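Local coordinates for esterase (uncultured bacterium pCosCE1, PDB 7ATL), which hydrolyses carboxylic esters as a family VIII carboxylesterase of beta-lactamase-like fold and also shows promiscuous acyltransferase activity, at residues V30-H35 against I355-L360; E279-G284 against H345-D350. All coordinates share one frame; numbering follows the deposited sequence.

Overall arrangement
A strand pair and a helix laid on the next strand show how one antiparallel sheet is tied to a covering helix. Contact 1 pairs strands 30-34 and 355-360; contact 2 sets the C-terminal turn of helix 271-283 on strand 345-350, the next strand across the sheet. Their centres lie about 8 Å apart, and contact 2 is nested in the chain loop that contact 1 closes. Val-357 N meets Phe-348 O at 2.8 Å and Ser-356 OG meets Glu-279 OE2 at 2.7 Å, both probable hydrogen bonds. The Trp-347 side chain, about 12 Å from a bound PEG, lies near, without touching, an SxxK motif, Ser-65 and Lys-68 with Tyr-123, probably catalytic as in class C beta-lactamases.

Contact 1 (V30-H35 against I355-L360); sequences VLIARH and ISVVAL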
# COMPACT_ATOMS: atom_id res chain seq x y z
N VAL A 30 15.80 -1.89 3.78
CA VAL A 30 15.36 -0.79 4.68
C VAL A 30 16.13 0.49 4.33
O VAL A 30 17.36 0.46 4.38
CB VAL A 30 15.56 -1.16 6.16
CG1 VAL A 30 15.29 0.03 7.06
CG2 VAL A 30 14.71 -2.35 6.58
N LEU A 31 15.41 1.57 4.02
CA LEU A 31 15.96 2.91 3.67
C LEU A 31 15.44 3.96 4.67
O LEU A 31 14.23 3.95 5.03
CB LEU A 31 15.53 3.27 2.25
CG LEU A 31 15.90 2.28 1.14
CD1 LEU A 31 15.52 2.84 -0.24
CD2 LEU A 31 17.37 1.92 1.14
N ILE A 32 16.32 4.84 5.15
CA ILE A 32 15.93 5.97 6.05
C ILE A 32 16.55 7.25 5.50
O ILE A 32 17.78 7.26 5.23
CB ILE A 32 16.35 5.72 7.50
CG1 ILE A 32 15.77 4.40 8.03
CG2 ILE A 32 15.96 6.90 8.37
CD1 ILE A 32 16.63 3.75 9.07
N ALA A 33 15.72 8.28 5.33
CA ALA A 33 16.11 9.66 4.95
C ALA A 33 15.82 10.58 6.14
O ALA A 33 14.84 10.33 6.86
CB ALA A 33 15.34 10.08 3.73
N ARG A 34 16.68 11.58 6.35
CA ARG A 34 16.33 12.77 7.17
C ARG A 34 16.54 14.01 6.31
O ARG A 34 17.59 14.12 5.64
CB ARG A 34 17.14 12.83 8.47
CG ARG A 34 16.63 13.89 9.43
CD ARG A 34 17.56 14.08 10.59
NE ARG A 34 17.55 12.86 11.39
CZ ARG A 34 18.59 12.03 11.55
NH1 ARG A 34 19.76 12.27 10.99
NH2 ARG A 34 18.44 10.95 12.30
N HIS A 35 15.53 14.89 6.29
CA HIS A 35 15.52 16.08 5.40
C HIS A 35 15.91 15.67 3.97
O HIS A 35 16.56 16.48 3.29
CB HIS A 35 16.46 17.15 5.96
CG HIS A 35 15.87 17.87 7.12
ND1 HIS A 35 14.77 18.75 6.96
CD2 HIS A 35 16.20 17.86 8.43
CE1 HIS A 35 14.47 19.25 8.14
NE2 HIS A 35 15.34 18.72 9.06
N ILE A 355 11.62 12.82 8.76
CA ILE A 355 12.20 11.49 8.40
C ILE A 355 11.19 10.66 7.60
O ILE A 355 9.99 10.78 7.82
CB ILE A 355 12.73 10.72 9.64
CG1 ILE A 355 11.61 10.30 10.58
CG2 ILE A 355 13.83 11.47 10.39
CD1 ILE A 355 11.83 8.93 11.12
N SER A 356 11.70 9.87 6.65
CA SER A 356 10.94 8.84 5.89
C SER A 356 11.63 7.49 6.12
O SER A 356 12.89 7.42 6.19
CB SER A 356 10.84 9.19 4.42
OG SER A 356 10.32 10.50 4.21
N VAL A 357 10.83 6.45 6.30
CA VAL A 357 11.29 5.06 6.53
C VAL A 357 10.58 4.16 5.52
O VAL A 357 9.38 4.27 5.39
CB VAL A 357 11.00 4.63 7.98
CG1 VAL A 357 11.26 3.15 8.22
CG2 VAL A 357 11.80 5.49 8.94
N VAL A 358 11.33 3.34 4.81
CA VAL A 358 10.79 2.28 3.92
C VAL A 358 11.38 0.94 4.38
O VAL A 358 12.61 0.82 4.47
CB VAL A 358 11.12 2.56 2.44
CG1 VAL A 358 10.82 1.35 1.58
CG2 VAL A 358 10.38 3.78 1.92
N ALA A 359 10.52 -0.03 4.67
CA ALA A 359 10.92 -1.36 5.17
C ALA A 359 10.21 -2.43 4.34
O ALA A 359 9.11 -2.85 4.73
CB ALA A 359 10.56 -1.44 6.62
N LEU A 360 10.79 -2.78 3.20
CA LEU A 360 10.25 -3.84 2.29
C LEU A 360 10.82 -5.18 2.73
O LEU A 360 12.02 -5.25 2.95
CB LEU A 360 10.66 -3.52 0.85
CG LEU A 360 10.14 -2.18 0.30
CD1 LEU A 360 10.30 -2.12 -1.21
CD2 LEU A 360 8.68 -1.93 0.68
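Aliphatic side chains occupy both faces of this strand pair. On one, Ile-32 CG1 lies 4.2 Å from Val-357 CG2, and Val-30 extends CG2 alongside Ala-359; helix 372-381 covers this side through Tyr-372 and Val-380. On the other, Leu-31 and Val-358 stand next to each other, with their CB atoms 4.5 Å apart, and both pack on helix 271-283. Between the two faces run the backbones, antiparallel at 173°. Leu-31 and Val-358 form a hydrogen-bonded pair: Leu-31 N reaches Val-358 O at 2.9 Å, and Val-358 N returns a nearly straight bond to Leu-31 O, both in the carbonyl plane. Ala-33 and Ser-356 repeat the pattern, but Ser-356 N approaches Ala-33 O from above the carbonyl plane at a longer 3.2 Å. In the intervening non-hydrogen-bonded pairs, CA-H groups point at the same carbonyls, as where Val-30 CA meets Val-358 O at 3.2 Å. On the Leu-31 face, the buried Ser-356 OG is satisfied by Glu-279 of helix 271-283. The exposed edge is Arg-34, which places CG anti to its backbone N (chi1 -170°), so that its aliphatic stem runs beside Ile-355, Arg-34 CG to Ile-355 CG2 at 3.8 Å, before bending at chi3. N- and C-terminal strands joined antiparallel within a sheet with helices on both faces are characteristic of the beta-lactamase-like fold.

Contact 2 (E279-G284 against H345-D350); sequences ETLRTG and HSWFYD
Helix-on-sheet packing in the alpha/beta part of the beta-lactamase-like fold brings the last turn of helix 271-283 against strand 345-350, their axes 8.6 Å apart and inclined by 30°. Tyr-349 contributes the largest share of the buried surface. Its chi1 of 71° puts CG in the crowded position between the backbone N and carbonyl carbon, and its ring lies beneath the helix backbone. Arg-282 CA sits over the ring face, 3.6 Å from the centroid and 10° off the normal, a CH-pi contact. Arg-282 CB lies 3.6 Å from Tyr-349 CG over the same face, while Leu-281 brings CB to 3.7 Å from Tyr-349 CE2. Two residues earlier on the strand, Trp-347 CH2 meets Leu-281 CD1 more loosely. The helix terminates just here: Gly-284, with positive phi, is the first residue to leave the helical conformation, and Arg-298 links the helix end to the strand by bonding both Arg-282 O and Tyr-349 OH. The Arg-282 side chain starts out extended, with CG anti to the backbone N, passing CG over Tyr-349 CD1, then bends at chi3 and carries its guanidinium back to Glu-279, one turn earlier and also the partner of Ser-356 on the adjacent strand. Two nitrogens of Arg-282 grip the Glu-279 carboxylate side-on: NE bonds OE2 at 2.8 Å, from above the carboxylate plane, and NH2 takes the syn lone pair of OE1 at 2.9 Å. Thr-283 CG2 rests over one face of the guanidinium, whose rotation the two bonds help to hold.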
# COMPACT_ATOMS: atom_id res chain seq x y z
N GLU A 279 9.01 10.68 0.41
CA GLU A 279 9.60 12.04 0.51
C GLU A 279 8.65 13.05 -0.16
O GLU A 279 8.30 14.06 0.48
CB GLU A 279 11.00 12.10 -0.10
CG GLU A 279 12.09 11.83 0.91
CD GLU A 279 12.13 12.88 2.00
OE1 GLU A 279 12.49 14.05 1.66
OE2 GLU A 279 11.77 12.54 3.17
N THR A 280 8.19 12.75 -1.37
CA THR A 280 7.23 13.58 -2.14
C THR A 280 5.95 13.85 -1.33
O THR A 280 5.50 15.00 -1.28
CB THR A 280 6.90 12.90 -3.47
OG1 THR A 280 8.13 12.67 -4.16
CG2 THR A 280 5.97 13.73 -4.33
N LEU A 281 5.40 12.82 -0.70
CA LEU A 281 4.21 12.94 0.16
C LEU A 281 4.55 13.79 1.39
O LEU A 281 3.65 14.48 1.85
CB LEU A 281 3.73 11.54 0.56
CG LEU A 281 3.19 10.66 -0.57
CD1 LEU A 281 2.41 9.48 -0.02
CD2 LEU A 281 2.30 11.44 -1.55
N ARG A 282 5.77 13.73 1.90
CA ARG A 282 6.13 14.43 3.16
C ARG A 282 6.18 15.96 2.95
O ARG A 282 5.79 16.67 3.90
CB ARG A 282 7.47 13.92 3.70
CG ARG A 282 7.91 14.63 4.98
CD ARG A 282 9.17 14.04 5.58
NE ARG A 282 10.34 14.39 4.79
CZ ARG A 282 10.98 15.56 4.83
NH1 ARG A 282 10.58 16.54 5.64
NH2 ARG A 282 12.02 15.73 4.03
N THR A 283 6.68 16.46 1.81
CA THR A 283 7.05 17.90 1.62
C THR A 283 6.45 18.51 0.33
O THR A 283 6.45 19.74 0.23
CB THR A 283 8.57 18.08 1.55
OG1 THR A 283 8.99 17.50 0.31
CG2 THR A 283 9.32 17.46 2.71
N GLY A 284 5.99 17.69 -0.62
CA GLY A 284 5.79 18.11 -2.02
C GLY A 284 7.12 18.15 -2.76
O GLY A 284 8.14 17.86 -2.12
N HIS A 345 5.44 -5.32 4.13
CA HIS A 345 6.04 -3.96 4.02
C HIS A 345 5.44 -3.01 5.06
O HIS A 345 4.27 -3.23 5.49
CB HIS A 345 5.92 -3.36 2.62
CG HIS A 345 6.17 -4.31 1.49
ND1 HIS A 345 7.26 -5.15 1.44
CD2 HIS A 345 5.45 -4.53 0.36
CE1 HIS A 345 7.21 -5.84 0.31
NE2 HIS A 345 6.10 -5.49 -0.37
N SER A 346 6.25 -2.02 5.46
CA SER A 346 5.82 -0.82 6.22
C SER A 346 6.51 0.41 5.62
O SER A 346 7.55 0.26 4.99
CB SER A 346 6.05 -0.95 7.71
OG SER A 346 7.41 -1.14 8.00
N TRP A 347 5.87 1.57 5.74
CA TRP A 347 6.49 2.86 5.38
C TRP A 347 5.81 3.97 6.18
O TRP A 347 4.66 3.79 6.61
CB TRP A 347 6.42 3.11 3.87
CG TRP A 347 5.02 3.26 3.36
CD1 TRP A 347 4.25 2.28 2.81
CD2 TRP A 347 4.20 4.45 3.40
NE1 TRP A 347 3.03 2.78 2.48
CE2 TRP A 347 2.95 4.10 2.85
CE3 TRP A 347 4.40 5.76 3.84
CZ2 TRP A 347 1.90 5.02 2.73
CZ3 TRP A 347 3.37 6.67 3.70
CH2 TRP A 347 2.14 6.31 3.15
N PHE A 348 6.53 5.05 6.43
CA PHE A 348 5.98 6.24 7.12
C PHE A 348 6.94 7.40 6.87
O PHE A 348 8.14 7.16 6.65
CB PHE A 348 5.74 5.99 8.61
CG PHE A 348 6.95 5.72 9.47
CD1 PHE A 348 7.71 6.76 9.98
CD2 PHE A 348 7.32 4.42 9.80
CE1 PHE A 348 8.81 6.50 10.80
CE2 PHE A 348 8.41 4.17 10.61
CZ PHE A 348 9.16 5.21 11.11
N TYR A 349 6.39 8.60 6.87
CA TYR A 349 7.15 9.85 7.10
C TYR A 349 6.58 10.45 8.37
O TYR A 349 5.36 10.35 8.55
CB TYR A 349 7.09 10.78 5.89
CG TYR A 349 5.76 11.43 5.64
CD1 TYR A 349 5.27 12.38 6.50
CD2 TYR A 349 5.05 11.18 4.48
CE1 TYR A 349 4.08 13.03 6.25
CE2 TYR A 349 3.86 11.83 4.20
CZ TYR A 349 3.37 12.76 5.10
OH TYR A 349 2.19 13.41 4.89
N ASP A 350 7.46 10.97 9.23
CA ASP A 350 7.14 11.83 10.39
C ASP A 350 7.44 13.27 9.97
O ASP A 350 8.61 13.64 9.79
CB ASP A 350 7.91 11.29 11.60
CG ASP A 350 7.75 12.13 12.84
OD1 ASP A 350 7.52 13.35 12.69
OD2 ASP A 350 7.87 11.56 13.95